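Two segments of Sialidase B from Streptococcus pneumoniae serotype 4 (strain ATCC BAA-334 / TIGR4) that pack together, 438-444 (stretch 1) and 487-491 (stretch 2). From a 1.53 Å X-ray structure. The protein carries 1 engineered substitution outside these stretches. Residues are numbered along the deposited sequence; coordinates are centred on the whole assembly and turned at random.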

# COMPACT_ATOMS: atom_id res chain seq x y z
N LEU A 438 3.18 16.70 18.04
CA LEU A 438 3.59 17.40 16.83
C LEU A 438 5.07 17.80 16.89
O LEU A 438 5.55 18.23 17.93
CB LEU A 438 2.74 18.65 16.61
CG LEU A 438 1.26 18.37 16.34
CD1 LEU A 438 0.45 19.67 16.12
CD2 LEU A 438 1.07 17.42 15.16
N LEU A 439 5.77 17.64 15.78
CA LEU A 439 7.13 18.16 15.67
C LEU A 439 7.06 19.67 15.49
O LEU A 439 6.07 20.19 14.96
CB LEU A 439 7.88 17.52 14.50
CG LEU A 439 8.33 16.06 14.65
CD1 LEU A 439 9.64 15.81 13.93
CD2 LEU A 439 8.43 15.65 16.11
N PRO A 440 8.10 20.39 15.93
CA PRO A 440 8.13 21.83 15.68
C PRO A 440 8.26 22.13 14.19
O PRO A 440 8.68 21.26 13.42
CB PRO A 440 9.40 22.28 16.40
CG PRO A 440 10.29 21.08 16.38
CD PRO A 440 9.35 19.92 16.55
N PRO A 441 7.90 23.35 13.77
CA PRO A 441 8.16 23.75 12.38
C PRO A 441 9.65 23.98 12.18
O PRO A 441 10.32 24.44 13.11
CB PRO A 441 7.39 25.07 12.25
CG PRO A 441 7.31 25.60 13.64
CD PRO A 441 7.22 24.41 14.54
N PHE A 442 10.17 23.65 11.00
CA PHE A 442 11.60 23.76 10.74
C PHE A 442 11.96 24.85 9.73
O PHE A 442 13.13 25.21 9.59
CB PHE A 442 12.16 22.42 10.29
CG PHE A 442 12.10 21.35 11.34
CD1 PHE A 442 13.12 21.23 12.28
CD2 PHE A 442 11.02 20.49 11.41
CE1 PHE A 442 13.06 20.25 13.26
CE2 PHE A 442 10.95 19.51 12.38
CZ PHE A 442 11.97 19.39 13.31
N LEU A 443 10.96 25.38 9.03
CA LEU A 443 11.21 26.33 7.95
C LEU A 443 10.52 27.68 8.16
O LEU A 443 10.21 28.38 7.19
CB LEU A 443 10.82 25.71 6.60
CG LEU A 443 11.62 24.48 6.19
CD1 LEU A 443 11.07 23.83 4.94
CD2 LEU A 443 13.08 24.82 6.01
N GLY A 444 10.29 28.05 9.42
CA GLY A 444 9.70 29.34 9.72
C GLY A 444 8.17 29.37 9.76
O GLY A 444 7.51 28.40 9.38
N THR A 487 14.17 16.59 21.08
CA THR A 487 14.37 17.82 20.33
C THR A 487 14.90 17.51 18.95
O THR A 487 15.56 16.49 18.74
CB THR A 487 15.34 18.79 21.05
OG1 THR A 487 16.64 18.20 21.16
CG2 THR A 487 14.82 19.11 22.44
N TRP A 488 14.61 18.39 18.00
CA TRP A 488 14.98 18.17 16.62
C TRP A 488 15.63 19.41 16.02
O TRP A 488 15.35 20.53 16.44
CB TRP A 488 13.74 17.81 15.80
CG TRP A 488 13.08 16.56 16.25
CD1 TRP A 488 12.17 16.42 17.25
CD2 TRP A 488 13.31 15.25 15.72
NE1 TRP A 488 11.79 15.10 17.36
CE2 TRP A 488 12.49 14.36 16.44
CE3 TRP A 488 14.12 14.74 14.70
CZ2 TRP A 488 12.46 12.99 16.18
CZ3 TRP A 488 14.10 13.39 14.44
CH2 TRP A 488 13.27 12.52 15.18
N LYS A 489 16.50 19.20 15.04
CA LYS A 489 16.98 20.29 14.21
C LYS A 489 16.94 19.83 12.77
O LYS A 489 16.81 18.64 12.49
CB LYS A 489 18.41 20.69 14.59
CG LYS A 489 19.47 19.67 14.17
CD LYS A 489 20.88 20.19 14.46
CE LYS A 489 21.94 19.18 14.04
NZ LYS A 489 23.32 19.71 14.25
N LYS A 490 17.06 20.76 11.84
CA LYS A 490 17.05 20.41 10.43
C LYS A 490 18.44 20.51 9.82
O LYS A 490 19.29 21.28 10.29
CB LYS A 490 16.08 21.31 9.65
CG LYS A 490 16.64 22.68 9.25
CD LYS A 490 15.73 23.37 8.23
CE LYS A 490 16.22 24.78 7.91
NZ LYS A 490 17.51 24.79 7.18
N SER A 491 18.67 19.70 8.81
CA SER A 491 19.81 19.89 7.92
C SER A 491 19.26 19.89 6.51
O SER A 491 18.73 18.88 6.03
CB SER A 491 20.84 18.77 8.12
OG SER A 491 21.96 18.99 7.29

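No hydrogen bond joins these two segments; side-chain packing dominates, and about 309 Å² is buried, summed over both sides. Stretch 2 begins at the margin of the contact. Thr-487 directs its CA-to-CB bond away from stretch 1, and its OG1 is hydrogen-bonded elsewhere in the structure, so a small polar residue is well placed here.

The CA-to-CB bond of Trp-488 points toward the partner, and the residue supplies a broad aromatic surface. Leu-439 lies over one face of the indole: Leu-439 CD1 sits 4.0 Å from the centroid of the Trp-488 five-membered ring and only 4° off the ring normal, a nearly ideal CH-pi arrangement in which a methyl group meets the electron-rich face. Leu-439 CD2 also comes within 3.6 Å of Trp-488 NE1. A branched leucine suits this position because both methyls can lie against the flat ring system. Trp-488 also meets Phe-442, whose CZ approaches Trp-488 CB at 3.4 Å. That CB lies at the edge of the phenyl ring, near its plane. The flat ring of Phe-442 reaches Trp-488, Lys-489 and Lys-490 together.

At Lys-489 the CA-to-CB bond points away from stretch 1, and NZ is hydrogen-bonded elsewhere; a long polar chain suits this exposed site. Its backbone is what touches stretch 1, with Lys-489 C 3.9 Å from Phe-442 CE1.

At Lys-490 the CA-to-CB bond points toward stretch 1 again, following the alternation of an extended chain. The aliphatic chain packs against the partner, with Lys-490 CB 4.0 Å from Phe-442 CD1 and Lys-490 CE 3.7 Å from Leu-443 CD2, while Lys-490 CD lies 3.5 Å from the carbonyl oxygen Phe-442 O. Leu-443 points sideways at its CA-to-CB bond, yet its end comes nearer. Ser-491 takes no part; its hydrogen-bonded OG lets a small polar residue be buried.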